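Local atomic coordinates of 7,8-dihydro-6-hydroxymethylpterin pyrophosphokinase-dihydropteroate synthase (Plasmodium falciparum, PDB entry 6JWS), a protein that probably catalyses two successive steps of folate biosynthesis, pyrophosphorylation of 6-hydroxymethyl-7,8-dihydropterin by ATP and condensation of the product with 4-aminobenzoate to 7,8-dihydropteroate. Residues Gly23-Arg28 / Ser161-Leu166; Leu124-Val129 / Phe217-Lys222; Asn91-Lys96 / Lys237-Glu242. The protein carries 1 engineered substitution. One frame throughout, in Å; residues are numbered along the deposited sequence.

All three contacts lie in the HPPK half of the chain, with centres 28 to 30 Å apart and no atoms touching between them. Interactions 1 and 2 are partly buried, and 3 lies at the surface. Interaction 1 is the most central: it joins strands 16-24 and 163-172 of the antiparallel sheet by paired backbone bonds, with a tyrosine ring packed beside the loop that follows. Interaction 2, beside the ATP pocket, crosses a loop over strand 219-221 and mixes one backbone bond, a carboxylate and a water with apolar contacts. Interaction 3 combines two backbone bonds with a carboxylate bond and a lysine over a histidine ring. Interactions 1 and 3 both border helix 30-44, whereas 2 and 3 both reach helix 177-190.

Interaction 1: Gly23-Arg28 / Ser161-Leu166; sequences GTNDRR and SYFYNL
Strands 16-24 and 163-172 are antiparallel neighbours in the central sheet of the HPPK domain, and this contact is the end of their pairing. Thr24 and Tyr164 form a hydrogen-bonded pair: Thr24 N gives to Tyr164 O at 2.9 Å in the carbonyl plane, and Tyr164 N returns a bond to Thr24 O at 2.9 Å, nearly along the C=O axis. Next to it, Gly23 and Asn165 make a non-hydrogen-bonded pair, where Gly23 CA lies 3.1 Å from Tyr164 O in a CA-H...O contact; the Gly23 backbone also bonds that of Asp208, a magnesium ligand. Beyond Thr24 the chain turns away, and Thr24 OG1, anti to its own backbone N (chi1 176°), accepts from Asp26 N at 3.1 Å, an ST turn. Tyr164, with CG anti to its carbonyl carbon, runs its ring along this turn to the aliphatic part of Arg27, whose CD comes 3.3 Å from Tyr164 OH. Just past the end of strand 16-24, Asn25 ND2 sits 3.0 Å above the centre of the Phe163 ring, with amide and ring planes 78° apart. The two backbone bonds thus fix the register; Thr24 OG1, also bonded to Ile206 O, fixes the turn; and the Asn25 amide nitrogen over Phe163, with Tyr164 OH bonded to Glu56, helps to fix the two rings.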
loop_
_atom_site.group_PDB
_atom_site.type_symbol
_atom_site.label_atom_id
_atom_site.label_comp_id
_atom_site.label_asym_id
_atom_site.label_seq_id
_atom_site.Cartn_x
_atom_site.Cartn_y
_atom_site.Cartn_z
ATOM N N GLY B 23 -1.362 -16.489 -33.553
ATOM C CA GLY B 23 -0.411 -15.426 -33.261
ATOM C C GLY B 23 -0.519 -14.281 -34.261
ATOM O O GLY B 23 -0.859 -14.501 -35.413
ATOM N N THR B 24 -0.276 -13.052 -33.802
ATOM C CA THR B 24 -0.179 -11.906 -34.686
ATOM C C THR B 24 0.850 -10.939 -34.117
ATOM O O THR B 24 1.107 -10.965 -32.920
ATOM C CB THR B 24 -1.532 -11.221 -34.906
ATOM O OG1 THR B 24 -1.231 -10.079 -35.710
ATOM C CG2 THR B 24 -2.201 -10.756 -33.632
ATOM N N ASN B 25 1.410 -10.084 -34.980
ATOM C CA ASN B 25 2.392 -9.083 -34.586
ATOM C C ASN B 25 1.737 -7.707 -34.496
ATOM O O ASN B 25 2.349 -6.756 -34.023
ATOM C CB ASN B 25 3.565 -9.026 -35.568
ATOM C CG ASN B 25 4.305 -10.342 -35.665
ATOM O OD1 ASN B 25 4.292 -10.993 -36.710
ATOM N ND2 ASN B 25 4.939 -10.751 -34.577
ATOM N N ASP B 26 0.488 -7.615 -34.953
ATOM C CA ASP B 26 -0.231 -6.354 -35.048
ATOM C C ASP B 26 -0.919 -6.060 -33.713
ATOM O O ASP B 26 -1.905 -6.701 -33.365
ATOM C CB ASP B 26 -1.193 -6.398 -36.242
ATOM C CG ASP B 26 -1.916 -5.096 -36.530
ATOM O OD1 ASP B 26 -1.659 -4.106 -35.815
ATOM O OD2 ASP B 26 -2.739 -5.086 -37.467
ATOM N N ARG B 27 -0.406 -5.058 -32.987
ATOM C CA ARG B 27 -0.859 -4.737 -31.641
ATOM C C ARG B 27 -2.238 -4.071 -31.654
ATOM O O ARG B 27 -3.141 -4.519 -30.942
ATOM C CB ARG B 27 0.203 -3.912 -30.903
ATOM C CG ARG B 27 -0.304 -3.211 -29.651
ATOM C CD ARG B 27 0.766 -2.480 -28.860
ATOM N NE ARG B 27 0.252 -1.348 -28.098
ATOM C CZ ARG B 27 -0.684 -1.404 -27.146
ATOM N NH1 ARG B 27 -1.264 -2.551 -26.828
ATOM N NH2 ARG B 27 -1.052 -0.299 -26.524
ATOM N N ARG B 28 -2.397 -3.000 -32.452
ATOM C CA ARG B 28 -3.622 -2.207 -32.468
ATOM C C ARG B 28 -4.801 -3.120 -32.774
ATOM O O ARG B 28 -5.870 -2.939 -32.199
ATOM C CB ARG B 28 -3.541 -1.029 -33.456
ATOM C CG ARG B 28 -4.745 -0.073 -33.483
ATOM C CD ARG B 28 -4.815 0.886 -34.681
ATOM N NE ARG B 28 -4.913 0.296 -36.024
ATOM C CZ ARG B 28 -5.932 0.430 -36.881
ATOM N NH1 ARG B 28 -5.883 -0.160 -38.065
ATOM N NH2 ARG B 28 -6.991 1.152 -36.561
ATOM N N SER B 161 9.843 -6.889 -32.358
ATOM C CA SER B 161 8.358 -6.801 -32.333
ATOM C C SER B 161 7.785 -7.600 -31.161
ATOM O O SER B 161 8.408 -8.540 -30.669
ATOM C CB SER B 161 7.766 -7.261 -33.644
ATOM O OG SER B 161 8.184 -6.419 -34.708
ATOM N N TYR B 162 6.584 -7.206 -30.727
ATOM C CA TYR B 162 5.804 -7.975 -29.774
ATOM C C TYR B 162 4.954 -9.001 -30.520
ATOM O O TYR B 162 4.486 -8.743 -31.630
ATOM C CB TYR B 162 4.885 -7.048 -28.975
ATOM C CG TYR B 162 5.566 -6.062 -28.058
ATOM C CD1 TYR B 162 6.106 -6.464 -26.845
ATOM C CD2 TYR B 162 5.628 -4.716 -28.384
ATOM C CE1 TYR B 162 6.708 -5.556 -25.987
ATOM C CE2 TYR B 162 6.230 -3.796 -27.538
ATOM C CZ TYR B 162 6.770 -4.218 -26.335
ATOM O OH TYR B 162 7.359 -3.322 -25.491
ATOM N N PHE B 163 4.752 -10.163 -29.892
ATOM C CA PHE B 163 3.819 -11.156 -30.397
ATOM C C PHE B 163 2.587 -11.211 -29.491
ATOM O O PHE B 163 2.689 -11.040 -28.273
ATOM C CB PHE B 163 4.497 -12.524 -30.511
ATOM C CG PHE B 163 5.449 -12.681 -31.672
ATOM C CD1 PHE B 163 6.705 -12.088 -31.653
ATOM C CD2 PHE B 163 5.096 -13.445 -32.776
ATOM C CE1 PHE B 163 7.577 -12.236 -32.722
ATOM C CE2 PHE B 163 5.973 -13.604 -33.842
ATOM C CZ PHE B 163 7.211 -12.995 -33.814
ATOM N N TYR B 164 1.429 -11.442 -30.120
ATOM C CA TYR B 164 0.145 -11.593 -29.459
ATOM C C TYR B 164 -0.359 -12.991 -29.771
ATOM O O TYR B 164 -0.485 -13.368 -30.937
ATOM C CB TYR B 164 -0.816 -10.455 -29.831
ATOM C CG TYR B 164 -0.236 -9.124 -29.438
ATOM C CD1 TYR B 164 0.609 -8.432 -30.302
ATOM C CD2 TYR B 164 -0.422 -8.618 -28.164
ATOM C CE1 TYR B 164 1.220 -7.246 -29.924
ATOM C CE2 TYR B 164 0.179 -7.433 -27.771
ATOM C CZ TYR B 164 1.013 -6.753 -28.648
ATOM O OH TYR B 164 1.623 -5.591 -28.268
ATOM N N ASN B 165 -0.641 -13.738 -28.704
ATOM C CA ASN B 165 -0.714 -15.182 -28.771
ATOM C C ASN B 165 -1.921 -15.678 -27.988
ATOM O O ASN B 165 -2.218 -15.172 -26.916
ATOM C CB ASN B 165 0.509 -15.787 -28.078
ATOM C CG ASN B 165 1.191 -16.833 -28.922
ATOM O OD1 ASN B 165 1.737 -16.514 -29.983
ATOM N ND2 ASN B 165 1.173 -18.074 -28.451
ATOM N N LEU B 166 -2.509 -16.763 -28.473
ATOM C CA LEU B 166 -3.619 -17.406 -27.803
ATOM C C LEU B 166 -3.664 -18.849 -28.286
ATOM O O LEU B 166 -3.504 -19.082 -29.478
ATOM C CB LEU B 166 -4.880 -16.625 -28.206
ATOM C CG LEU B 166 -6.211 -17.337 -28.011
ATOM C CD1 LEU B 166 -6.518 -17.407 -26.535
ATOM C CD2 LEU B 166 -7.306 -16.574 -28.720
#

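Interaction 2: Leu124-Val129 / Phe217-Lys222; sequences LKEVNV and FTIFMK
Two direct hydrogen bonds and one water tie the loop 124-129 to the chain at 217-222, the paths running 98° apart and closest at Glu126 and Ile219, whose CA atoms are 4.7 Å from each other. Thr218 is held at both its amide and its carbonyl. Its N gives to Glu126 OE2 at 2.8 Å, an almost straight bond (162° at the hydrogen) that uses the anti lone pair of the carboxylate oxygen; the Glu126 chain, extended beyond CG, carries OE2 to this amide just before strand 219-221. Its O accepts from Val127 N at 3.0 Å, with the donor 25° out of the carbonyl plane rather than on a lone pair. A water bridges two further atoms, each two residues from the direct Val127-Thr218 bond: it donates to Lys125 O at 2.6 Å and accepts from Phe220 N at 3.3 Å, while Val127 CG2 packs 3.5 Å from the same Phe220 N. Outside the pair, Phe217 O bonds His342 NE2, Leu124 O bonds Ser122 OG, and Asn128, the N-cap of helix 129-148, turns OD1 to Asn131 N. Apolar groups flank these bonds: Val127 CG2 lies 4.0 Å from Phe220 CB, and Leu124 CD1 meets Met221 SD at 3.9 Å, these two side chains crossing at about a right angle. Ile219 and Met221 pair instead with Ile318 and Leu316. The loop is thus bonded to the remaining edge of a two-stranded antiparallel sheet whose other strand, 316-318, belongs to the ATP pocket of HPPK.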
loop_
_atom_site.group_PDB
_atom_site.type_symbol
_atom_site.label_atom_id
_atom_site.label_comp_id
_atom_site.label_asym_id
_atom_site.label_seq_id
_atom_site.Cartn_x
_atom_site.Cartn_y
_atom_site.Cartn_z
ATOM N N LEU B 124 -2.336 -40.824 -40.854
ATOM C CA LEU B 124 -1.012 -40.443 -41.323
ATOM C C LEU B 124 0.025 -41.329 -40.639
ATOM O O LEU B 124 -0.245 -41.919 -39.593
ATOM C CB LEU B 124 -0.749 -38.962 -41.040
ATOM C CG LEU B 124 -1.549 -37.963 -41.879
ATOM C CD1 LEU B 124 -1.028 -36.546 -41.677
ATOM C CD2 LEU B 124 -1.512 -38.329 -43.355
ATOM N N LYS B 125 1.205 -41.436 -41.256
ATOM C CA LYS B 125 2.253 -42.295 -40.726
ATOM C C LYS B 125 2.923 -41.595 -39.548
ATOM O O LYS B 125 3.262 -40.417 -39.641
ATOM C CB LYS B 125 3.261 -42.649 -41.828
ATOM C CG LYS B 125 2.949 -43.907 -42.633
ATOM C CD LYS B 125 3.596 -43.954 -44.018
ATOM C CE LYS B 125 5.074 -43.614 -44.059
ATOM N NZ LYS B 125 5.885 -44.455 -43.143
ATOM N N GLU B 126 3.117 -42.341 -38.453
ATOM C CA GLU B 126 3.759 -41.820 -37.254
ATOM C C GLU B 126 5.255 -42.138 -37.244
ATOM O O GLU B 126 5.688 -43.144 -37.801
ATOM C CB GLU B 126 3.097 -42.404 -36.004
ATOM C CG GLU B 126 1.727 -41.808 -35.704
ATOM C CD GLU B 126 1.177 -42.153 -34.331
ATOM O OE1 GLU B 126 0.788 -43.325 -34.124
ATOM O OE2 GLU B 126 1.159 -41.255 -33.461
ATOM N N VAL B 127 6.030 -41.258 -36.595
ATOM C CA VAL B 127 7.432 -41.482 -36.261
ATOM C C VAL B 127 7.523 -41.885 -34.786
ATOM O O VAL B 127 6.574 -41.696 -34.025
ATOM C CB VAL B 127 8.322 -40.263 -36.612
ATOM C CG1 VAL B 127 8.504 -40.096 -38.116
ATOM C CG2 VAL B 127 7.821 -38.953 -36.005
ATOM N N ASN B 128 8.654 -42.484 -34.392
ATOM C CA ASN B 128 8.909 -42.818 -32.997
ATOM C C ASN B 128 9.428 -41.576 -32.275
ATOM O O ASN B 128 9.781 -40.581 -32.911
ATOM C CB ASN B 128 9.863 -44.011 -32.844
ATOM C CG ASN B 128 11.175 -43.843 -33.589
ATOM O OD1 ASN B 128 11.924 -42.887 -33.370
ATOM N ND2 ASN B 128 11.467 -44.777 -34.481
ATOM N N VAL B 129 9.508 -41.666 -30.942
ATOM C CA VAL B 129 9.901 -40.541 -30.108
ATOM C C VAL B 129 11.284 -40.027 -30.512
ATOM O O VAL B 129 11.422 -38.845 -30.829
ATOM C CB VAL B 129 9.820 -40.866 -28.604
ATOM C CG1 VAL B 129 10.176 -39.649 -27.760
ATOM C CG2 VAL B 129 8.449 -41.400 -28.208
ATOM N N PHE B 217 -1.021 -38.209 -31.468
ATOM C CA PHE B 217 -0.171 -38.564 -32.598
ATOM C C PHE B 217 1.229 -37.968 -32.440
ATOM O O PHE B 217 1.397 -36.864 -31.916
ATOM C CB PHE B 217 -0.752 -38.064 -33.928
ATOM C CG PHE B 217 -2.103 -38.611 -34.324
ATOM C CD1 PHE B 217 -2.663 -39.696 -33.669
ATOM C CD2 PHE B 217 -2.802 -38.050 -35.382
ATOM C CE1 PHE B 217 -3.916 -40.176 -34.022
ATOM C CE2 PHE B 217 -4.054 -38.533 -35.741
ATOM C CZ PHE B 217 -4.605 -39.596 -35.061
ATOM N N THR B 218 2.220 -38.707 -32.949
ATOM C CA THR B 218 3.584 -38.233 -33.105
ATOM C C THR B 218 3.959 -38.362 -34.579
ATOM O O THR B 218 4.173 -39.471 -35.066
ATOM C CB THR B 218 4.545 -39.081 -32.264
ATOM O OG1 THR B 218 4.063 -39.204 -30.927
ATOM C CG2 THR B 218 5.958 -38.538 -32.258
ATOM N N ILE B 219 4.051 -37.223 -35.270
ATOM C CA ILE B 219 4.220 -37.184 -36.714
ATOM C C ILE B 219 5.352 -36.219 -37.061
ATOM O O ILE B 219 5.456 -35.153 -36.459
ATOM C CB ILE B 219 2.897 -36.744 -37.375
ATOM C CG1 ILE B 219 1.851 -37.858 -37.312
ATOM C CG2 ILE B 219 3.117 -36.233 -38.793
ATOM C CD1 ILE B 219 0.434 -37.354 -37.252
ATOM N N PHE B 220 6.194 -36.615 -38.035
ATOM C CA PHE B 220 7.098 -35.703 -38.721
ATOM C C PHE B 220 7.195 -36.119 -40.188
ATOM O O PHE B 220 7.758 -37.165 -40.498
ATOM C CB PHE B 220 8.471 -35.622 -38.034
ATOM C CG PHE B 220 9.244 -34.356 -38.332
ATOM C CD1 PHE B 220 9.965 -34.215 -39.509
ATOM C CD2 PHE B 220 9.230 -33.285 -37.442
ATOM C CE1 PHE B 220 10.654 -33.037 -39.786
ATOM C CE2 PHE B 220 9.915 -32.111 -37.718
ATOM C CZ PHE B 220 10.631 -31.986 -38.890
ATOM N N MET B 221 6.633 -35.293 -41.078
ATOM C CA MET B 221 6.587 -35.597 -42.500
ATOM C C MET B 221 7.469 -34.591 -43.231
ATOM O O MET B 221 7.137 -33.409 -43.271
ATOM C CB MET B 221 5.152 -35.510 -43.031
ATOM C CG MET B 221 4.297 -36.716 -42.672
ATOM S SD MET B 221 2.566 -36.614 -43.254
ATOM C CE MET B 221 2.787 -36.249 -44.997
ATOM N N LYS B 222 8.570 -35.086 -43.818
ATOM C CA LYS B 222 9.749 -34.277 -44.096
ATOM C C LYS B 222 9.602 -33.451 -45.372
ATOM O O LYS B 222 10.097 -32.324 -45.430
ATOM C CB LYS B 222 11.021 -35.130 -44.109
ATOM C CG LYS B 222 11.722 -35.273 -42.762
ATOM C CD LYS B 222 12.947 -36.167 -42.793
ATOM C CE LYS B 222 12.602 -37.640 -42.900
ATOM N NZ LYS B 222 13.756 -38.505 -42.557
HETATM O O HOH W 1 5.660 -39.630 -39.147
#

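Interaction 3: Asn91-Lys96 / Lys237-Glu242; sequences NLEESK and KYIHLE
Two irregular segments run roughly antiparallel here, 154° apart, bridged once at Ser95 and Ile239. Lys96 N gives to Tyr238 O at 2.9 Å, and His240 N to Glu94 O at 3.2 Å, nearly along the C=O axis. The most distinctive packing is Lys96 on His240. With CG anti to its carbonyl carbon (chi1 -73°), Lys96 sets CG 3.6 Å from the ring centroid, 10° off the normal, a CH-pi contact over the face; the extended chain then runs CE across the same face, 3.6 Å from His240 CD2, and NZ on to Ser236 O. His240 likewise holds CG anti to its carbonyl carbon, and ND1 at the ring edge gives a weak bond to Ser95 O. Glu93, extended beyond CG, passes its CB 3.8 Å from Ile239 CG2 and brings OE2 to Glu242 N at 3.1 Å, met from above the carboxylate plane; the Glu242 side chain itself is poorly ordered, so its position is uncertain. Ser95 OG, anti to its backbone N, bonds Tyr97 N and shares a water with Tyr238 O. The arrangement is a single beta bridge joining the loops after helices 85-90 and 228-236, with Ile239 packing on Tyr44 and Tyr186 of helices 30-44 and 177-190.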
loop_
_atom_site.group_PDB
_atom_site.type_symbol
_atom_site.label_atom_id
_atom_site.label_comp_id
_atom_site.label_asym_id
_atom_site.label_seq_id
_atom_site.Cartn_x
_atom_site.Cartn_y
_atom_site.Cartn_z
ATOM N N ASN B 91 -19.273 -12.082 -46.550
ATOM C CA ASN B 91 -19.305 -12.907 -47.752
ATOM C C ASN B 91 -18.358 -14.095 -47.596
ATOM O O ASN B 91 -17.296 -14.138 -48.215
ATOM C CB ASN B 91 -18.962 -12.103 -49.013
ATOM C CG ASN B 91 -19.826 -10.873 -49.203
ATOM O OD1 ASN B 91 -19.374 -9.752 -48.973
ATOM N ND2 ASN B 91 -21.069 -11.071 -49.617
ATOM N N LEU B 92 -18.753 -15.060 -46.763
ATOM C CA LEU B 92 -17.937 -16.242 -46.541
ATOM C C LEU B 92 -18.664 -17.448 -47.116
ATOM O O LEU B 92 -19.894 -17.484 -47.116
ATOM C CB LEU B 92 -17.728 -16.453 -45.037
ATOM C CG LEU B 92 -16.708 -15.557 -44.334
ATOM C CD1 LEU B 92 -16.809 -15.743 -42.827
ATOM C CD2 LEU B 92 -15.294 -15.853 -44.807
ATOM N N GLU B 93 -17.885 -18.442 -47.551
ATOM C CA GLU B 93 -18.438 -19.696 -48.032
ATOM C C GLU B 93 -18.964 -20.476 -46.835
ATOM O O GLU B 93 -18.271 -20.595 -45.826
ATOM C CB GLU B 93 -17.367 -20.516 -48.752
ATOM C CG GLU B 93 -16.904 -19.907 -50.063
ATOM C CD GLU B 93 -15.463 -20.238 -50.412
ATOM O OE1 GLU B 93 -14.648 -20.372 -49.475
ATOM O OE2 GLU B 93 -15.157 -20.366 -51.616
ATOM N N GLU B 94 -20.188 -20.997 -46.968
ATOM C CA GLU B 94 -20.794 -21.818 -45.930
ATOM C C GLU B 94 -19.932 -23.057 -45.699
ATOM O O GLU B 94 -19.249 -23.523 -46.607
ATOM C CB GLU B 94 -22.241 -22.168 -46.294
ATOM C CG GLU B 94 -23.231 -21.035 -46.035
ATOM C CD GLU B 94 -23.844 -20.971 -44.641
ATOM O OE1 GLU B 94 -23.465 -21.793 -43.781
ATOM O OE2 GLU B 94 -24.710 -20.095 -44.411
ATOM N N SER B 95 -19.945 -23.556 -44.458
ATOM C CA SER B 95 -19.303 -24.810 -44.099
ATOM C C SER B 95 -20.178 -25.962 -44.584
ATOM O O SER B 95 -21.348 -25.752 -44.895
ATOM C CB SER B 95 -19.081 -24.879 -42.607
ATOM O OG SER B 95 -18.565 -26.142 -42.212
ATOM N N LYS B 96 -19.607 -27.174 -44.647
ATOM C CA LYS B 96 -20.366 -28.358 -45.012
ATOM C C LYS B 96 -20.797 -29.090 -43.747
ATOM O O LYS B 96 -21.402 -30.158 -43.816
ATOM C CB LYS B 96 -19.538 -29.294 -45.899
ATOM C CG LYS B 96 -19.327 -28.832 -47.333
ATOM C CD LYS B 96 -19.088 -29.988 -48.277
ATOM C CE LYS B 96 -19.082 -29.561 -49.730
ATOM N NZ LYS B 96 -18.782 -30.698 -50.630
ATOM N N LYS B 237 -14.115 -31.172 -49.107
ATOM C CA LYS B 237 -14.672 -32.143 -48.187
ATOM C C LYS B 237 -15.272 -31.418 -46.981
ATOM O O LYS B 237 -16.075 -32.008 -46.261
ATOM C CB LYS B 237 -13.578 -33.132 -47.776
ATOM C CG LYS B 237 -13.966 -34.153 -46.717
ATOM C CD LYS B 237 -12.911 -35.225 -46.523
ATOM C CE LYS B 237 -13.074 -35.998 -45.229
ATOM N NZ LYS B 237 -14.395 -36.656 -45.096
ATOM N N TYR B 238 -14.890 -30.148 -46.773
ATOM C CA TYR B 238 -15.259 -29.441 -45.555
ATOM C C TYR B 238 -15.936 -28.106 -45.854
ATOM O O TYR B 238 -16.733 -27.639 -45.043
ATOM C CB TYR B 238 -14.055 -29.245 -44.628
ATOM C CG TYR B 238 -13.363 -30.516 -44.216
ATOM C CD1 TYR B 238 -13.993 -31.437 -43.395
ATOM C CD2 TYR B 238 -12.071 -30.794 -44.636
ATOM C CE1 TYR B 238 -13.370 -32.617 -43.017
ATOM C CE2 TYR B 238 -11.435 -31.968 -44.266
ATOM C CZ TYR B 238 -12.085 -32.883 -43.454
ATOM O OH TYR B 238 -11.461 -34.041 -43.077
ATOM N N ILE B 239 -15.615 -27.495 -47.002
ATOM C CA ILE B 239 -16.184 -26.200 -47.349
ATOM C C ILE B 239 -16.930 -26.308 -48.684
ATOM O O ILE B 239 -16.479 -27.007 -49.592
ATOM C CB ILE B 239 -15.092 -25.104 -47.338
ATOM C CG1 ILE B 239 -14.303 -25.089 -46.021
ATOM C CG2 ILE B 239 -15.670 -23.729 -47.662
ATOM C CD1 ILE B 239 -13.088 -24.184 -46.025
ATOM N N HIS B 240 -18.091 -25.638 -48.775
ATOM C CA HIS B 240 -18.819 -25.453 -50.024
ATOM C C HIS B 240 -18.133 -24.355 -50.829
ATOM O O HIS B 240 -18.437 -23.177 -50.648
ATOM C CB HIS B 240 -20.278 -25.021 -49.772
ATOM C CG HIS B 240 -21.207 -26.108 -49.342
ATOM N ND1 HIS B 240 -21.727 -26.176 -48.059
ATOM C CD2 HIS B 240 -21.731 -27.158 -50.018
ATOM C CE1 HIS B 240 -22.512 -27.232 -47.956
ATOM N NE2 HIS B 240 -22.535 -27.853 -49.150
ATOM N N LEU B 241 -17.215 -24.746 -51.722
ATOM C CA LEU B 241 -16.371 -23.777 -52.406
ATOM C C LEU B 241 -17.097 -23.134 -53.589
ATOM O O LEU B 241 -17.856 -23.795 -54.299
ATOM C CB LEU B 241 -15.072 -24.457 -52.845
ATOM C CG LEU B 241 -14.125 -24.820 -51.705
ATOM C CD1 LEU B 241 -13.223 -25.979 -52.099
ATOM C CD2 LEU B 241 -13.306 -23.613 -51.275
ATOM N N GLU B 242 -16.830 -21.835 -53.781
ATOM C CA GLU B 242 -17.394 -21.027 -54.852
ATOM C C GLU B 242 -16.762 -21.448 -56.187
ATOM O O GLU B 242 -17.491 -21.447 -57.200
ATOM C CB GLU B 242 -17.110 -19.545 -54.588
ATOM C CG GLU B 242 -18.196 -18.607 -55.085
ATOM C CD GLU B 242 -19.176 -18.115 -54.029
ATOM O OE1 GLU B 242 -19.588 -18.926 -53.169
ATOM O OE2 GLU B 242 -19.523 -16.915 -54.065
HETATM O O HOH W 2 -16.053 -26.510 -42.538
#